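Side-chain contacts in ferrichrome ABC transporter substrate-binding protein (Staphylococcus pseudintermedius, PDB 5FLY), which probably binds the iron-loaded siderophore ferrichrome as a class III solute-binding protein and delivers it to an ABC transporter for iron uptake: residues K139-A142 and Q143-K146; K132-A135 and D136-Q140; G178-V181 and L182-F186; L188-K192 and A193-A197; Y113-Q116 and Q117-M120. All coordinates share one frame; numbering follows the deposited sequence.

In the fold
Contacts 1 and 2 are successive parts of helix 127-152, the long helix that runs on between the two sheet-bearing lobes in class III binding proteins, and they share K139 and Q140. Both are only partly buried: polar in contact 1, where an amide meets a carboxylate, and partly aromatic in contact 2. Contacts 3 and 5 are buried on the shorter helices 179-185 and 113-124, which pack on that long helix; F186 accepts from S145, and Y113 from W137. Contact 3 includes a CH-pi contact over a pi-type turn, contact 5 a water shared by two glutamines. Contact 4, at the surface, starts helix 192-198 with a salt bridge, and joins contact 3 through L182 and L188.

Contact 1 of 5, residues K139-A142 and Q143-K146; sequences KQTA and QDSK
The backbone between Q140 and D144 is one regular turn of helix 127-152: D144 N donates to Q140 O at 3.0 Å, and S145 N reaches T141 O at 2.9 Å. The K146 N bond to A142 O, at 3.3 Å, is longer, and that from Q143 N to K139 O is weak. On this frame the same residue pair, Q140 and D144, is joined a second time by its side chains. Q140 NE2 gives a hydrogen to D144 OD1 at 2.8 Å, arriving on the syn side of that oxygen but 28° out of the carboxylate plane, while the acceptor lies practically in the plane of the amide. The two flat groups are therefore turned against each other, by 33°. A bend at chi2 (67°) carries the Q140 amide along the helix axis to its partner, four residues on. The aspartate is held from several directions, since OD1 also forms a salt bridge with K273 and OD2 one with R269, both from helix 262-278; these positive charges would be expected to favour its ionised form. Beside it, the T141 methyl CG2 comes to 4.1 Å from D144 OD2, and T141 OG1 turns back to W137 O. S145 OG bonds to the backbone O of F186. An i to i+4 glutamine-aspartate pair of this kind is a common side-chain pairing along a helix, used here where the long helix between the lobes of a class III binding protein meets helix 262-278.

Contact 2 of 5, residues K132-A135 and D136-Q140; sequences KWKA and DWEKQ
Two successive turns of helix 127-152, the long helix linking the lobes of this class III binding protein, bring together W133 and W137 on one side and pairs of opposite charge on others. The backbone is regularly alpha-helical, with W137 N donating to W133 O at 2.9 Å and E138 N to K134 O at the same distance. The indoles do not form a proper stack: their planes lie only 17° apart, but the six-membered ring of W133 and the five-membered ring of W137 are slid past each other, with centroids 5.4 Å apart. The nearest side-chain approach is W133 CE2 to W137 CB, 4.4 Å. Both tryptophans send CG trans to the backbone N (chi1 169° in W133 and 170° in W137), which makes the indoles leave the helix in similar directions. Along another side, K134 extends past E138, its CE 3.6 Å from E138 OE2; its NZ stays 4.5 Å from that oxygen, beyond a salt bridge, and pairs instead with E118. K132 touches D136 through aliphatic carbon, CG lying 3.8 Å from OD2. The tryptophan side is covered by three helices: W133 packs on L114 and Q117 of helix 113-124 and on P262 and L265 of helix 262-278, while W137 meets V181 and A185 of helix 179-185 and bonds through NE1 to Y113 OH.

Contact 3 of 5, residues G178-V181 and L182-F186; sequences GSEV and LYQAF
V181 CG1 sits over one face of the F186 ring, 3.6 Å from its centroid and 20° off the ring normal, in a CH-pi contact. V181 belongs to helix 179-185, whose first residue follows the N-cap G178 and whose later part widens into a pi-type turn. The methyl lies toward the rim, its nearest ring atom being F186 CE2 at 3.4 Å, and the two side chains run side by side in the same direction. The trans placement of CG1 relative to the V181 backbone N (chi1 170°) delivers that branch, while CG2 faces W137. The pi-type turn is read from the bonding: E180 O accepts both from Q184 N, which comes from above the carbonyl plane and is bent at the hydrogen, and from A185 N at 3.0 Å, which is much straighter. V181 O then takes F186 N at 2.7 Å, again five residues on, and this i to i+5 spacing is what aligns V181 with F186. At the other side of the helix, S179 CB lies in the plane of the Y183 ring, at its edge, 3.9 Å from CD2; Y183 OH bonds to V158 O of the central strand 158-164. E180, whose OE2 bonds to G176 N and to N260, runs beside Q184, with the Q184 amide held by K173 O and N174. The carboxylate and amide planes are 46° apart, and E180 CG is 3.9 Å from Q184 NE2.

Contact 4 of 5, residues L188-K192 and A193-A197; sequences LQMPK and ALDDA
M190 lays its thioether across L194 and D195 where the chain enters helix 192-198, a helix start with P191 at the N-cap. Its side chain is trans at both chi1 and chi2, which puts CG 3.9 Å from L194 CG and SD 3.6 Å from D195 CA; the bend at chi3 only turns the methyl CE, toward Y183. The methionine and leucine side chains cross at about a right angle. L194 also starts trans to its backbone N, and its CD2 branch lies 4.2 Å from P191 CD, with ring and isobutyl group pointing the same way. L194 touches Y183 as well, and P191 and L194 pack on T159 of strand 158-164. The first turn is closed by P191 O, which takes D195 N at 2.9 Å and, only weakly, L194 N. K192, exposed on the outer side, has CG trans to its N but a chi2 near 59°; this kink swings the chain forward along the helix toward D196, while chi3 and chi4 stay extended. D196 in turn reaches back with a chi1 of -69°, so that its carboxylate meets the lysine's last carbons as well, CE being 3.4 Å from OD2. The resulting i to i+4 salt bridge spans 3.2 Å from K192 NZ to D196 OD1 and uses the syn lone pair of that oxygen.

Contact 5 of 5, residues Y113-Q116 and Q117-M120; sequences YLEQ and QEAM
Q116 and Q117, neighbours in helix 113-124, are joined at their amide ends by one water molecule: it accepts from Q116 NE2 at 3.1 Å and donates to Q117 OE1 at 2.7 Å. Different chain shapes make this possible. Q116 is extended through chi2, whereas Q117 turns at chi2 (59°), and the two ends come to lie across the water from each other. Each amide nitrogen has a protein partner too, Q116 NE2 with N260 OD1 and Q117 NE2 with G38 O, which helps fix the rotation of both groups. The tight part of the contact is this buried side, where M120 also curls back with its CE 3.6 Å from Q116 O, through bends at chi2 and chi3. In the backbone, A119 N bonds to E115 O at 2.9 Å, but the bond from Q117 N to Y113 O, in the first turn, is weak. On the partly exposed side the E115 and E118 side chains barely meet, E115 CG being 4.3 Å from E118 OE1, although E118 lies close along the backbone, its CG 3.3 Å from L114 O. E118 extends to K134 in a salt bridge. Around the contact, L114 and Q117 pack on W133 of helix 127-152, Y113 lies against E180, Q184 and A185 of helix 179-185, and helix 262-278 adds L265 and P262, while Q116 faces T34 and Y108 of the ligand pocket.

Contact 1 of 5, residues K139-A142 and Q143-K146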
# COMPACT_ATOMS: atom_id res chain seq x y z
N LYS A 139 7.59 17.62 -0.75
CA LYS A 139 8.01 18.68 -1.66
C LYS A 139 7.85 18.24 -3.13
O LYS A 139 7.36 18.99 -3.97
CB LYS A 139 9.45 19.09 -1.35
CG LYS A 139 9.97 20.24 -2.18
CD LYS A 139 11.41 20.61 -1.80
CE LYS A 139 11.49 21.26 -0.43
NZ LYS A 139 10.69 22.52 -0.34
N GLN A 140 8.24 17.00 -3.42
CA GLN A 140 8.12 16.48 -4.78
C GLN A 140 6.66 16.36 -5.20
O GLN A 140 6.28 16.80 -6.30
CB GLN A 140 8.82 15.11 -4.88
CG GLN A 140 8.62 14.41 -6.21
CD GLN A 140 9.30 15.13 -7.34
OE1 GLN A 140 10.51 15.36 -7.30
NE2 GLN A 140 8.53 15.53 -8.35
N THR A 141 5.84 15.75 -4.35
CA THR A 141 4.46 15.47 -4.73
C THR A 141 3.59 16.73 -4.72
O THR A 141 2.60 16.81 -5.44
CB THR A 141 3.81 14.38 -3.82
OG1 THR A 141 3.91 14.73 -2.43
CG2 THR A 141 4.48 13.02 -4.04
N ALA A 142 3.99 17.73 -3.94
CA ALA A 142 3.33 19.03 -4.00
C ALA A 142 3.48 19.62 -5.39
O ALA A 142 2.52 20.13 -5.96
CB ALA A 142 3.90 19.97 -2.96
N GLN A 143 4.68 19.52 -5.97
CA GLN A 143 4.89 20.02 -7.33
C GLN A 143 4.14 19.16 -8.34
O GLN A 143 3.49 19.69 -9.24
CB GLN A 143 6.38 20.08 -7.66
CG GLN A 143 6.69 20.73 -9.00
CD GLN A 143 6.17 22.15 -9.12
OE1 GLN A 143 6.45 23.01 -8.28
NE2 GLN A 143 5.40 22.42 -10.17
N ASP A 144 4.22 17.85 -8.18
CA ASP A 144 3.46 16.95 -9.04
C ASP A 144 1.97 17.31 -9.08
O ASP A 144 1.35 17.29 -10.15
CB ASP A 144 3.60 15.50 -8.59
CG ASP A 144 5.03 15.00 -8.61
OD1 ASP A 144 5.88 15.57 -9.32
OD2 ASP A 144 5.29 14.00 -7.90
N SER A 145 1.40 17.59 -7.91
CA SER A 145 -0.02 17.91 -7.77
C SER A 145 -0.38 19.14 -8.60
O SER A 145 -1.41 19.16 -9.28
CB SER A 145 -0.36 18.13 -6.29
OG SER A 145 -1.75 18.40 -6.10
N LYS A 146 0.47 20.16 -8.53
CA LYS A 146 0.25 21.38 -9.28
C LYS A 146 0.32 21.11 -10.78
O LYS A 146 -0.50 21.64 -11.55
CB LYS A 146 1.26 22.45 -8.89
CG LYS A 146 1.18 22.88 -7.44
CD LYS A 146 2.34 23.78 -7.06
CE LYS A 146 2.31 24.13 -5.58
NZ LYS A 146 3.52 24.89 -5.19

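Contact 2 of 5, residues K132-A135 and D136-Q140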
# COMPACT_ATOMS: atom_id res chain seq x y z
N LYS A 132 13.56 13.12 6.85
CA LYS A 132 14.17 13.61 5.61
C LYS A 132 13.42 13.05 4.39
O LYS A 132 13.06 13.80 3.48
CB LYS A 132 15.66 13.23 5.53
CG LYS A 132 16.33 13.57 4.20
CD LYS A 132 17.80 13.12 4.15
CE LYS A 132 18.41 13.44 2.79
NZ LYS A 132 19.89 13.20 2.76
N TRP A 133 13.18 11.75 4.38
CA TRP A 133 12.40 11.12 3.33
C TRP A 133 11.02 11.77 3.18
O TRP A 133 10.57 12.09 2.08
CB TRP A 133 12.24 9.63 3.60
CG TRP A 133 11.24 9.03 2.69
CD1 TRP A 133 11.45 8.66 1.40
CD2 TRP A 133 9.85 8.76 2.97
NE1 TRP A 133 10.28 8.18 0.85
CE2 TRP A 133 9.29 8.22 1.79
CE3 TRP A 133 9.04 8.92 4.09
CZ2 TRP A 133 7.95 7.84 1.72
CZ3 TRP A 133 7.71 8.54 4.01
CH2 TRP A 133 7.18 8.00 2.83
N LYS A 134 10.34 11.95 4.30
CA LYS A 134 9.01 12.57 4.29
C LYS A 134 9.02 13.98 3.70
O LYS A 134 8.15 14.34 2.90
CB LYS A 134 8.46 12.60 5.71
CG LYS A 134 7.03 13.02 5.80
CD LYS A 134 6.57 13.07 7.24
CE LYS A 134 5.10 13.42 7.33
NZ LYS A 134 4.72 13.61 8.73
N ALA A 135 9.98 14.79 4.11
CA ALA A 135 10.07 16.16 3.62
C ALA A 135 10.32 16.18 2.12
O ALA A 135 9.72 16.98 1.41
CB ALA A 135 11.16 16.91 4.34
N ASP A 136 11.19 15.29 1.64
CA ASP A 136 11.48 15.20 0.22
C ASP A 136 10.25 14.76 -0.56
O ASP A 136 9.93 15.30 -1.63
CB ASP A 136 12.63 14.23 -0.06
CG ASP A 136 13.97 14.69 0.49
OD1 ASP A 136 14.13 15.90 0.74
OD2 ASP A 136 14.86 13.84 0.66
N TRP A 137 9.56 13.76 -0.02
CA TRP A 137 8.34 13.24 -0.65
C TRP A 137 7.25 14.32 -0.76
O TRP A 137 6.58 14.46 -1.78
CB TRP A 137 7.84 12.03 0.15
CG TRP A 137 6.48 11.55 -0.24
CD1 TRP A 137 5.29 11.79 0.40
CD2 TRP A 137 6.17 10.73 -1.36
NE1 TRP A 137 4.27 11.16 -0.26
CE2 TRP A 137 4.78 10.51 -1.36
CE3 TRP A 137 6.94 10.17 -2.38
CZ2 TRP A 137 4.15 9.74 -2.33
CZ3 TRP A 137 6.30 9.41 -3.35
CH2 TRP A 137 4.93 9.20 -3.31
N GLU A 138 7.08 15.10 0.30
CA GLU A 138 6.03 16.11 0.32
C GLU A 138 6.32 17.23 -0.66
O GLU A 138 5.43 17.72 -1.35
CB GLU A 138 5.85 16.64 1.74
CG GLU A 138 5.16 15.63 2.63
CD GLU A 138 5.02 16.07 4.06
OE1 GLU A 138 5.87 16.86 4.54
OE2 GLU A 138 4.06 15.61 4.71
N LYS A 139 7.59 17.62 -0.75
CA LYS A 139 8.01 18.68 -1.66
C LYS A 139 7.85 18.24 -3.13
O LYS A 139 7.36 18.99 -3.97
CB LYS A 139 9.45 19.09 -1.35
CG LYS A 139 9.97 20.24 -2.18
CD LYS A 139 11.41 20.61 -1.80
CE LYS A 139 11.49 21.26 -0.43
NZ LYS A 139 10.69 22.52 -0.34
N GLN A 140 8.24 17.00 -3.42
CA GLN A 140 8.12 16.48 -4.78
C GLN A 140 6.66 16.36 -5.20
O GLN A 140 6.28 16.80 -6.30
CB GLN A 140 8.82 15.11 -4.88
CG GLN A 140 8.62 14.41 -6.21
CD GLN A 140 9.30 15.13 -7.34
OE1 GLN A 140 10.51 15.36 -7.30
NE2 GLN A 140 8.53 15.53 -8.35

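Contact 3 of 5, residues G178-V181 and L182-F186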
# COMPACT_ATOMS: atom_id res chain seq x y z
N GLY A 178 -2.14 2.72 -5.51
CA GLY A 178 -2.00 4.11 -5.92
C GLY A 178 -2.87 5.11 -5.16
O GLY A 178 -2.76 6.31 -5.38
N SER A 179 -3.71 4.62 -4.25
CA SER A 179 -4.64 5.49 -3.53
C SER A 179 -3.92 6.57 -2.73
O SER A 179 -4.34 7.72 -2.72
CB SER A 179 -5.55 4.66 -2.62
OG SER A 179 -4.82 3.96 -1.63
N GLU A 180 -2.82 6.20 -2.07
CA GLU A 180 -2.08 7.18 -1.27
C GLU A 180 -1.54 8.28 -2.17
O GLU A 180 -1.65 9.46 -1.84
CB GLU A 180 -0.97 6.49 -0.51
CG GLU A 180 -1.49 5.49 0.51
CD GLU A 180 -1.78 4.11 -0.05
OE1 GLU A 180 -1.51 3.84 -1.25
OE2 GLU A 180 -2.27 3.28 0.75
N VAL A 181 -0.94 7.90 -3.29
CA VAL A 181 -0.39 8.89 -4.20
C VAL A 181 -1.49 9.78 -4.79
O VAL A 181 -1.35 11.01 -4.83
CB VAL A 181 0.42 8.21 -5.32
CG1 VAL A 181 0.78 9.22 -6.41
CG2 VAL A 181 1.66 7.54 -4.73
N LEU A 182 -2.57 9.17 -5.26
CA LEU A 182 -3.62 9.88 -5.97
C LEU A 182 -4.43 10.81 -5.07
O LEU A 182 -4.61 11.98 -5.41
CB LEU A 182 -4.54 8.89 -6.67
CG LEU A 182 -3.89 8.12 -7.82
CD1 LEU A 182 -4.73 6.91 -8.21
CD2 LEU A 182 -3.64 9.06 -9.02
N TYR A 183 -4.88 10.32 -3.91
CA TYR A 183 -5.79 11.08 -3.06
C TYR A 183 -5.10 11.92 -1.99
O TYR A 183 -5.62 12.98 -1.60
CB TYR A 183 -6.77 10.13 -2.37
CG TYR A 183 -7.62 9.35 -3.34
CD1 TYR A 183 -8.50 9.99 -4.20
CD2 TYR A 183 -7.53 7.96 -3.39
CE1 TYR A 183 -9.30 9.26 -5.09
CE2 TYR A 183 -8.31 7.23 -4.29
CZ TYR A 183 -9.19 7.89 -5.12
OH TYR A 183 -9.97 7.16 -6.00
N GLN A 184 -3.96 11.46 -1.49
CA GLN A 184 -3.26 12.20 -0.44
C GLN A 184 -2.12 13.03 -1.00
O GLN A 184 -2.11 14.26 -0.83
CB GLN A 184 -2.75 11.24 0.64
CG GLN A 184 -3.86 10.42 1.29
CD GLN A 184 -3.37 9.53 2.41
OE1 GLN A 184 -2.73 10.00 3.36
NE2 GLN A 184 -3.63 8.23 2.28
N ALA A 185 -1.15 12.39 -1.65
CA ALA A 185 0.03 13.11 -2.15
C ALA A 185 -0.32 14.10 -3.26
O ALA A 185 0.16 15.24 -3.25
CB ALA A 185 1.09 12.12 -2.63
N PHE A 186 -1.14 13.68 -4.24
CA PHE A 186 -1.52 14.55 -5.36
C PHE A 186 -2.79 15.35 -5.05
O PHE A 186 -3.11 16.31 -5.77
CB PHE A 186 -1.76 13.77 -6.66
CG PHE A 186 -0.53 13.14 -7.28
CD1 PHE A 186 0.75 13.46 -6.87
CD2 PHE A 186 -0.69 12.19 -8.30
CE1 PHE A 186 1.86 12.84 -7.47
CE2 PHE A 186 0.42 11.58 -8.90
CZ PHE A 186 1.68 11.90 -8.48

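Contact 4 of 5, residues L188-K192 and A193-A197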
# COMPACT_ATOMS: atom_id res chain seq x y z
N LEU A 188 -5.99 14.67 -5.38
CA LEU A 188 -7.12 14.53 -6.30
C LEU A 188 -8.37 14.09 -5.54
O LEU A 188 -8.28 13.45 -4.50
CB LEU A 188 -6.78 13.53 -7.41
CG LEU A 188 -5.60 13.96 -8.28
CD1 LEU A 188 -5.13 12.82 -9.14
CD2 LEU A 188 -6.01 15.15 -9.16
N GLN A 189 -9.54 14.42 -6.08
CA GLN A 189 -10.78 14.17 -5.37
C GLN A 189 -11.26 12.75 -5.53
O GLN A 189 -10.99 12.08 -6.53
CB GLN A 189 -11.88 15.11 -5.87
CG GLN A 189 -11.50 16.59 -5.89
CD GLN A 189 -10.84 17.05 -4.61
OE1 GLN A 189 -9.68 17.48 -4.61
NE2 GLN A 189 -11.58 16.97 -3.51
N MET A 190 -11.97 12.28 -4.52
CA MET A 190 -12.66 11.01 -4.58
C MET A 190 -14.14 11.27 -4.75
O MET A 190 -14.72 12.06 -4.00
CB MET A 190 -12.41 10.18 -3.32
CG MET A 190 -13.05 8.81 -3.37
SD MET A 190 -12.68 7.89 -1.87
CE MET A 190 -11.00 7.37 -2.23
N PRO A 191 -14.78 10.62 -5.75
CA PRO A 191 -16.23 10.78 -5.92
C PRO A 191 -16.96 10.44 -4.63
O PRO A 191 -16.59 9.48 -3.94
CB PRO A 191 -16.57 9.80 -7.03
CG PRO A 191 -15.29 9.66 -7.81
CD PRO A 191 -14.20 9.74 -6.79
N LYS A 192 -17.97 11.24 -4.30
CA LYS A 192 -18.70 11.08 -3.04
C LYS A 192 -19.22 9.65 -2.81
O LYS A 192 -19.11 9.12 -1.71
CB LYS A 192 -19.85 12.07 -2.98
CG LYS A 192 -20.76 11.95 -1.76
CD LYS A 192 -20.02 12.12 -0.45
CE LYS A 192 -20.97 12.28 0.72
NZ LYS A 192 -20.24 12.29 2.01
N ALA A 193 -19.79 9.04 -3.85
CA ALA A 193 -20.38 7.71 -3.68
C ALA A 193 -19.32 6.68 -3.32
O ALA A 193 -19.56 5.75 -2.55
CB ALA A 193 -21.13 7.29 -4.93
N LEU A 194 -18.14 6.86 -3.91
CA LEU A 194 -17.01 5.98 -3.69
C LEU A 194 -16.45 6.18 -2.28
O LEU A 194 -16.13 5.23 -1.58
CB LEU A 194 -15.93 6.23 -4.74
CG LEU A 194 -14.64 5.43 -4.58
CD1 LEU A 194 -14.92 3.93 -4.45
CD2 LEU A 194 -13.71 5.70 -5.76
N ASP A 195 -16.37 7.44 -1.85
CA ASP A 195 -15.97 7.76 -0.49
C ASP A 195 -16.87 7.04 0.50
O ASP A 195 -16.38 6.34 1.40
CB ASP A 195 -16.03 9.28 -0.27
CG ASP A 195 -15.42 9.72 1.05
OD1 ASP A 195 -14.70 8.92 1.70
OD2 ASP A 195 -15.65 10.88 1.44
N ASP A 196 -18.18 7.19 0.34
CA ASP A 196 -19.13 6.57 1.26
C ASP A 196 -19.03 5.04 1.26
O ASP A 196 -19.10 4.43 2.33
CB ASP A 196 -20.55 7.00 0.91
CG ASP A 196 -20.80 8.47 1.20
OD1 ASP A 196 -20.00 9.08 1.96
OD2 ASP A 196 -21.78 9.02 0.68
N ALA A 197 -18.85 4.44 0.09
CA ALA A 197 -18.73 2.99 -0.04
C ALA A 197 -17.43 2.42 0.52
O ALA A 197 -17.37 1.22 0.79
CB ALA A 197 -18.88 2.57 -1.50

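Contact 5 of 5, residues Y113-Q116 and Q117-M120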
# COMPACT_ATOMS: atom_id res chain seq x y z
N TYR A 113 -0.24 6.17 5.40
CA TYR A 113 1.00 5.66 4.82
C TYR A 113 2.25 6.39 5.30
O TYR A 113 3.32 5.79 5.35
CB TYR A 113 0.89 5.70 3.29
CG TYR A 113 1.06 7.05 2.63
CD1 TYR A 113 0.11 8.05 2.75
CD2 TYR A 113 2.15 7.27 1.81
CE1 TYR A 113 0.29 9.28 2.12
CE2 TYR A 113 2.33 8.46 1.17
CZ TYR A 113 1.40 9.47 1.31
OH TYR A 113 1.62 10.65 0.65
N LEU A 114 2.11 7.65 5.68
CA LEU A 114 3.25 8.41 6.22
C LEU A 114 3.50 8.04 7.69
O LEU A 114 4.65 7.80 8.08
CB LEU A 114 3.01 9.92 6.06
CG LEU A 114 2.87 10.41 4.61
CD1 LEU A 114 2.59 11.90 4.54
CD2 LEU A 114 4.10 10.09 3.80
N GLU A 115 2.44 8.00 8.48
CA GLU A 115 2.50 7.51 9.87
C GLU A 115 3.10 6.10 9.92
O GLU A 115 3.81 5.74 10.84
CB GLU A 115 1.10 7.50 10.50
CG GLU A 115 0.46 8.89 10.59
CD GLU A 115 -0.99 8.85 11.05
OE1 GLU A 115 -1.65 7.79 10.92
OE2 GLU A 115 -1.48 9.89 11.55
N GLN A 116 2.76 5.29 8.93
CA GLN A 116 3.27 3.93 8.86
C GLN A 116 4.81 3.92 8.75
O GLN A 116 5.49 3.19 9.45
CB GLN A 116 2.63 3.22 7.67
CG GLN A 116 3.07 1.78 7.42
CD GLN A 116 2.38 1.22 6.21
OE1 GLN A 116 1.19 0.89 6.26
NE2 GLN A 116 3.09 1.16 5.09
N GLN A 117 5.36 4.77 7.88
CA GLN A 117 6.79 4.77 7.68
C GLN A 117 7.46 5.38 8.91
O GLN A 117 8.55 4.96 9.32
CB GLN A 117 7.15 5.53 6.40
CG GLN A 117 8.64 5.49 6.05
CD GLN A 117 9.22 4.09 5.85
OE1 GLN A 117 8.50 3.10 5.83
NE2 GLN A 117 10.54 4.01 5.71
N GLU A 118 6.78 6.33 9.54
CA GLU A 118 7.28 6.87 10.81
C GLU A 118 7.36 5.79 11.88
O GLU A 118 8.30 5.76 12.67
CB GLU A 118 6.41 8.03 11.27
CG GLU A 118 6.55 9.22 10.34
CD GLU A 118 5.60 10.37 10.63
OE1 GLU A 118 4.51 10.14 11.19
OE2 GLU A 118 5.97 11.52 10.30
N ALA A 119 6.38 4.88 11.90
CA ALA A 119 6.44 3.74 12.81
C ALA A 119 7.64 2.84 12.50
O ALA A 119 8.29 2.34 13.42
CB ALA A 119 5.16 2.94 12.74
N MET A 120 7.94 2.62 11.22
CA MET A 120 9.09 1.82 10.85
C MET A 120 10.36 2.49 11.34
O MET A 120 11.24 1.82 11.88
CB MET A 120 9.16 1.59 9.33
CG MET A 120 7.90 0.92 8.76
SD MET A 120 7.47 -0.68 9.44
CE MET A 120 6.20 -0.19 10.63
O HOH W 1 6.02 2.21 5.13